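One contact in two related proteins. Structure 1 is glutathione S-transferase from Bombyx mori, which binds glutathione and probably catalyses its transfer to electrophilic compounds, acting as a homodimer: PDB 4E8H (chain A, 2.12 Å), residues Ala97-Arg102 and Phe152-Asn157. Structure 2 is glutathione S-transferase from Bombyx mori: PDB 3AY8 (chain B, 2.10 Å), residues Ala94-Arg99 and Trp150-His155. One frame, after least-squares fit of the local backbone (RMSD 0.37 Å); residues are numbered along the deposited sequences.

Structure 1 (4E8H); sequences AIIDQR and FVAGEN.
The guanidinium of Arg-102 turns an edge to Val-153, whose carbonyl O lies near its plane. NE donates to that O at 2.7 Å, with an N-H...O angle of 151°. NE stands above the carbonyl plane, 46° out of it. NH2 adds a weak bond to the same O. The arginine chain bends at chi2 (-65°), which brings its end round to the loop. Phe-146 makes a cation-pi contact with Arg-102. The Phe-152 ring has Glu-156 O in plane at its edge.

CB of Ala-154 meets CG1 of Ile-99 at 3.7 Å and CG2 of Ile-98 at 3.9 Å. That CG2 lies opposite its backbone N, which directs it at the alanine. Gly-155 has backbone angles at which a CB would press on the preceding carbonyl O.

In the helical C-terminal domain, Arg-102 ties long helix 93-124 to the loop between helices 130-146 and 160-174. Val-153 N is hydrogen-bonded to Asp-162 OD1. The same helix meets the dimer partner, where Phe-66 of the second subunit packs on Ile-98.

Structure 2 (3AY8); sequences AVVNQR and WVAADH.
The guanidinium of Arg-99 presents an edge to Val-151, with the carbonyl O of that residue near its plane. NE gives its hydrogen to this O at 2.8 Å, with an N-H...O angle of 168°. NE stands above the carbonyl plane, 37° out of it. A weak bond from NH2 reaches the same acceptor. A bend at chi2 (-55°) carries the arginine end to the loop. Phe-144 is the cation-pi partner of Arg-99. The Trp-150 ring has Asp-154 O in plane at its edge. The His-155 ring carries CB of Ala-153 on one face, 3.8 Å above the plane and offset toward the rim.

CB of Ala-152 meets CG2 of Val-96 at 3.9 Å and CG1 of Val-95 at 4.2 Å. That CG1 sits opposite its backbone N and so points at the alanine.

Arg-99 thus links a long helix to an interhelical loop. Val-151 N is hydrogen-bonded to Asp-160 OD1. Phe-63 of the second subunit packs on Val-95, so this helix also serves the dimer interface.

Comparison
The sharpest difference is at the end of the loop, where chi1 is -55° in Asn-157(A) against 55° in His-155(B). CG, ND1, CE1 and NE2 of His-155(B) have no counterpart, while CD2 lies 1.4 Å apart from ND2 of Asn-157(A). NE2 of His-155(B) comes within 3.8 Å of CB of Ala-153(B), a methyl that Gly-155(A) lacks. The CA atoms of these two stand 1.1 Å apart after superposition, which may go with the exchange. Glu-156(A) is matched by Asp-154(B), with CB atoms 1.5 Å apart; both acids are exposed.

On the helix, Ile-98(A) and Ile-99(A) are matched by Val-95(B) and Val-96(B). CG2 of Ile-98(A) and CG1 of Val-95(B) lie 0.5 Å apart, and CG1 of Ile-99(A) and CG2 of Val-96(B) 0.2 Å apart. These branches hold the contact with Ala-154(A) or Ala-152(B) in both. Each valine lacks only the outer methyl CD1. The bond of Arg-102(A) or Arg-99(B) to the valine carbonyl is kept.

Asn-97(B) overlies Asp-100(A) with an amide for a carboxylate. NE1 of Trp-150(B) lies 0.1 Å apart from CE2 of Phe-152(A), so one side of the rings overlaps; CZ3 and CH2 of Trp-150(B) have no counterpart.

Structure 1 (4E8H)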
loop_
_atom_site.group_PDB
_atom_site.type_symbol
_atom_site.label_atom_id
_atom_site.label_comp_id
_atom_site.label_asym_id
_atom_site.label_seq_id
_atom_site.Cartn_x
_atom_site.Cartn_y
_atom_site.Cartn_z
ATOM N N ALA A 97 -4.218 -8.639 9.486
ATOM C CA ALA A 97 -2.844 -8.579 8.975
ATOM C C ALA A 97 -2.684 -9.215 7.594
ATOM O O ALA A 97 -1.997 -8.662 6.732
ATOM C CB ALA A 97 -1.876 -9.213 9.965
ATOM N N ILE A 98 -3.311 -10.375 7.396
ATOM C CA ILE A 98 -3.290 -11.066 6.102
ATOM C C ILE A 98 -3.934 -10.195 5.019
ATOM O O ILE A 98 -3.382 -10.047 3.926
ATOM C CB ILE A 98 -3.976 -12.461 6.176
ATOM C CG1 ILE A 98 -3.261 -13.357 7.197
ATOM C CG2 ILE A 98 -3.995 -13.134 4.800
ATOM C CD1 ILE A 98 -4.023 -14.630 7.569
ATOM N N ILE A 99 -5.087 -9.609 5.338
ATOM C CA ILE A 99 -5.765 -8.689 4.425
ATOM C C ILE A 99 -4.856 -7.509 4.095
ATOM O O ILE A 99 -4.738 -7.125 2.930
ATOM C CB ILE A 99 -7.115 -8.191 4.994
ATOM C CG1 ILE A 99 -8.070 -9.368 5.194
ATOM C CG2 ILE A 99 -7.756 -7.162 4.057
ATOM C CD1 ILE A 99 -9.198 -9.080 6.146
ATOM N N ASP A 100 -4.199 -6.953 5.113
ATOM C CA ASP A 100 -3.303 -5.816 4.905
ATOM C C ASP A 100 -2.127 -6.145 3.993
ATOM O O ASP A 100 -1.744 -5.318 3.162
ATOM C CB ASP A 100 -2.831 -5.219 6.235
ATOM C CG ASP A 100 -3.915 -4.402 6.919
ATOM O OD1 ASP A 100 -4.823 -3.894 6.221
ATOM O OD2 ASP A 100 -3.865 -4.269 8.161
ATOM N N GLN A 101 -1.572 -7.349 4.135
ATOM C CA GLN A 101 -0.508 -7.805 3.240
ATOM C C GLN A 101 -1.004 -7.929 1.796
ATOM O O GLN A 101 -0.295 -7.541 0.864
ATOM C CB GLN A 101 0.115 -9.118 3.731
ATOM C CG GLN A 101 1.186 -9.704 2.802
ATOM C CD GLN A 101 0.605 -10.616 1.734
ATOM O OE1 GLN A 101 -0.257 -11.449 2.017
ATOM N NE2 GLN A 101 1.079 -10.468 0.500
ATOM N N ARG A 102 -2.211 -8.467 1.617
ATOM C CA ARG A 102 -2.794 -8.615 0.283
ATOM C C ARG A 102 -3.067 -7.252 -0.359
ATOM O O ARG A 102 -2.874 -7.084 -1.565
ATOM C CB ARG A 102 -4.067 -9.473 0.313
ATOM C CG ARG A 102 -3.894 -10.890 0.885
ATOM C CD ARG A 102 -2.973 -11.774 0.040
ATOM N NE ARG A 102 -3.206 -13.195 0.298
ATOM C CZ ARG A 102 -2.314 -14.050 0.794
ATOM N NH1 ARG A 102 -1.080 -13.658 1.088
ATOM N NH2 ARG A 102 -2.659 -15.317 0.981
ATOM N N PHE A 152 -10.760 -17.496 -1.037
ATOM C CA PHE A 152 -10.545 -16.063 -1.244
ATOM C C PHE A 152 -9.118 -15.685 -0.854
ATOM O O PHE A 152 -8.435 -16.467 -0.191
ATOM C CB PHE A 152 -11.594 -15.245 -0.482
ATOM C CG PHE A 152 -12.997 -15.460 -0.983
ATOM C CD1 PHE A 152 -13.428 -14.853 -2.161
ATOM C CD2 PHE A 152 -13.881 -16.284 -0.293
ATOM C CE1 PHE A 152 -14.719 -15.056 -2.639
ATOM C CE2 PHE A 152 -15.179 -16.492 -0.763
ATOM C CZ PHE A 152 -15.597 -15.876 -1.938
ATOM N N VAL A 153 -8.665 -14.501 -1.266
ATOM C CA VAL A 153 -7.242 -14.147 -1.138
ATOM C C VAL A 153 -6.701 -14.173 0.295
ATOM O O VAL A 153 -5.536 -14.506 0.508
ATOM C CB VAL A 153 -6.873 -12.803 -1.839
ATOM C CG1 VAL A 153 -7.096 -12.902 -3.344
ATOM C CG2 VAL A 153 -7.644 -11.626 -1.243
ATOM N N ALA A 154 -7.548 -13.842 1.268
ATOM C CA ALA A 154 -7.112 -13.759 2.661
ATOM C C ALA A 154 -7.623 -14.894 3.552
ATOM O O ALA A 154 -7.296 -14.942 4.739
ATOM C CB ALA A 154 -7.488 -12.407 3.252
ATOM N N GLY A 155 -8.412 -15.805 2.986
ATOM C CA GLY A 155 -8.955 -16.924 3.754
ATOM C C GLY A 155 -10.311 -17.412 3.277
ATOM O O GLY A 155 -10.555 -17.510 2.074
ATOM N N GLU A 156 -11.195 -17.704 4.230
ATOM C CA GLU A 156 -12.478 -18.357 3.943
ATOM C C GLU A 156 -13.564 -17.424 3.412
ATOM O O GLU A 156 -14.482 -17.867 2.719
ATOM C CB GLU A 156 -12.995 -19.108 5.179
ATOM C CG GLU A 156 -12.185 -20.354 5.551
ATOM C CD GLU A 156 -12.072 -21.358 4.411
ATOM O OE1 GLU A 156 -13.109 -21.710 3.807
ATOM O OE2 GLU A 156 -10.940 -21.799 4.122
ATOM N N ASN A 157 -13.457 -16.139 3.735
ATOM C CA ASN A 157 -14.477 -15.166 3.359
ATOM C C ASN A 157 -13.927 -14.068 2.452
ATOM O O ASN A 157 -12.742 -13.737 2.525
ATOM C CB ASN A 157 -15.103 -14.556 4.616
ATOM C CG ASN A 157 -15.655 -15.610 5.563
ATOM O OD1 ASN A 157 -16.550 -16.377 5.206
ATOM N ND2 ASN A 157 -15.122 -15.650 6.780
#

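Structure 2 (3AY8)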
loop_
_atom_site.group_PDB
_atom_site.type_symbol
_atom_site.label_atom_id
_atom_site.label_comp_id
_atom_site.label_asym_id
_atom_site.label_seq_id
_atom_site.Cartn_x
_atom_site.Cartn_y
_atom_site.Cartn_z
ATOM N N ALA B 94 -3.768 -8.377 9.596
ATOM C CA ALA B 94 -2.432 -8.337 8.988
ATOM C C ALA B 94 -2.376 -9.069 7.650
ATOM O O ALA B 94 -1.725 -8.611 6.711
ATOM C CB ALA B 94 -1.392 -8.899 9.951
ATOM N N VAL B 95 -3.089 -10.185 7.551
ATOM C CA VAL B 95 -3.146 -10.919 6.302
ATOM C C VAL B 95 -3.892 -10.139 5.220
ATOM O O VAL B 95 -3.443 -10.088 4.079
ATOM C CB VAL B 95 -3.696 -12.359 6.486
ATOM C CG1 VAL B 95 -3.726 -13.095 5.161
ATOM C CG2 VAL B 95 -2.793 -13.142 7.474
ATOM N N VAL B 96 -5.015 -9.523 5.569
ATOM C CA VAL B 96 -5.725 -8.670 4.608
ATOM C C VAL B 96 -4.834 -7.483 4.189
ATOM O O VAL B 96 -4.744 -7.167 3.013
ATOM C CB VAL B 96 -7.072 -8.167 5.174
ATOM C CG1 VAL B 96 -7.694 -7.122 4.247
ATOM C CG2 VAL B 96 -8.036 -9.341 5.396
ATOM N N ASN B 97 -4.174 -6.838 5.150
ATOM C CA ASN B 97 -3.284 -5.707 4.840
ATOM C C ASN B 97 -2.179 -6.153 3.891
ATOM O O ASN B 97 -1.846 -5.463 2.916
ATOM C CB ASN B 97 -2.662 -5.130 6.112
ATOM C CG ASN B 97 -3.636 -4.272 6.917
ATOM O OD1 ASN B 97 -4.690 -3.844 6.420
ATOM N ND2 ASN B 97 -3.281 -4.017 8.170
ATOM N N GLN B 98 -1.652 -7.332 4.193
ATOM C CA GLN B 98 -0.602 -7.962 3.397
ATOM C C GLN B 98 -1.046 -8.124 1.943
ATOM O O GLN B 98 -0.320 -7.718 1.030
ATOM C CB GLN B 98 -0.210 -9.314 4.007
ATOM C CG GLN B 98 1.003 -9.988 3.404
ATOM C CD GLN B 98 1.034 -11.483 3.717
ATOM O OE1 GLN B 98 0.236 -12.266 3.185
ATOM N NE2 GLN B 98 1.933 -11.874 4.590
ATOM N N ARG B 99 -2.239 -8.695 1.720
ATOM C CA ARG B 99 -2.742 -8.845 0.352
ATOM C C ARG B 99 -2.998 -7.484 -0.314
ATOM O O ARG B 99 -2.800 -7.342 -1.518
ATOM C CB ARG B 99 -4.022 -9.709 0.290
ATOM C CG ARG B 99 -3.942 -11.055 0.998
ATOM C CD ARG B 99 -2.804 -11.952 0.566
ATOM N NE ARG B 99 -3.138 -13.357 0.825
ATOM C CZ ARG B 99 -2.306 -14.275 1.310
ATOM N NH1 ARG B 99 -1.061 -13.966 1.616
ATOM N NH2 ARG B 99 -2.728 -15.518 1.484
ATOM N N TRP B 150 -10.907 -17.554 -0.950
ATOM C CA TRP B 150 -10.704 -16.146 -1.308
ATOM C C TRP B 150 -9.247 -15.756 -0.996
ATOM O O TRP B 150 -8.506 -16.577 -0.461
ATOM C CB TRP B 150 -11.714 -15.260 -0.562
ATOM C CG TRP B 150 -13.157 -15.621 -0.867
ATOM C CD1 TRP B 150 -13.940 -16.518 -0.189
ATOM C CD2 TRP B 150 -13.972 -15.107 -1.936
ATOM N NE1 TRP B 150 -15.197 -16.585 -0.764
ATOM C CE2 TRP B 150 -15.238 -15.739 -1.841
ATOM C CE3 TRP B 150 -13.749 -14.188 -2.976
ATOM C CZ2 TRP B 150 -16.289 -15.460 -2.731
ATOM C CZ3 TRP B 150 -14.788 -13.915 -3.864
ATOM C CH2 TRP B 150 -16.044 -14.552 -3.734
ATOM N N VAL B 151 -8.825 -14.535 -1.346
ATOM C CA VAL B 151 -7.384 -14.197 -1.290
ATOM C C VAL B 151 -6.780 -14.205 0.118
ATOM O O VAL B 151 -5.596 -14.500 0.281
ATOM C CB VAL B 151 -7.001 -12.836 -1.982
ATOM C CG1 VAL B 151 -7.296 -12.839 -3.473
ATOM C CG2 VAL B 151 -7.642 -11.653 -1.284
ATOM N N ALA B 152 -7.579 -13.874 1.126
ATOM C CA ALA B 152 -7.024 -13.651 2.462
ATOM C C ALA B 152 -7.695 -14.468 3.552
ATOM O O ALA B 152 -7.340 -14.335 4.728
ATOM C CB ALA B 152 -7.065 -12.150 2.818
ATOM N N ALA B 153 -8.663 -15.297 3.164
ATOM C CA ALA B 153 -9.480 -16.058 4.107
ATOM C C ALA B 153 -10.402 -16.972 3.323
ATOM O O ALA B 153 -10.434 -16.930 2.086
ATOM C CB ALA B 153 -10.305 -15.121 5.003
ATOM N N ASP B 154 -11.170 -17.789 4.038
ATOM C CA ASP B 154 -12.180 -18.599 3.368
ATOM C C ASP B 154 -13.501 -17.840 3.178
ATOM O O ASP B 154 -14.474 -18.403 2.685
ATOM C CB ASP B 154 -12.371 -19.937 4.083
ATOM C CG ASP B 154 -11.304 -20.952 3.707
ATOM O OD1 ASP B 154 -11.039 -21.152 2.499
ATOM O OD2 ASP B 154 -10.726 -21.562 4.628
ATOM N N HIS B 155 -13.509 -16.562 3.559
ATOM C CA HIS B 155 -14.598 -15.626 3.245
ATOM C C HIS B 155 -14.029 -14.387 2.532
ATOM O O HIS B 155 -12.843 -14.084 2.684
ATOM C CB HIS B 155 -15.355 -15.206 4.516
ATOM C CG HIS B 155 -14.479 -14.624 5.587
ATOM N ND1 HIS B 155 -14.213 -13.273 5.684
ATOM C CD2 HIS B 155 -13.829 -15.209 6.623
ATOM C CE1 HIS B 155 -13.428 -13.053 6.726
ATOM N NE2 HIS B 155 -13.183 -14.210 7.315
#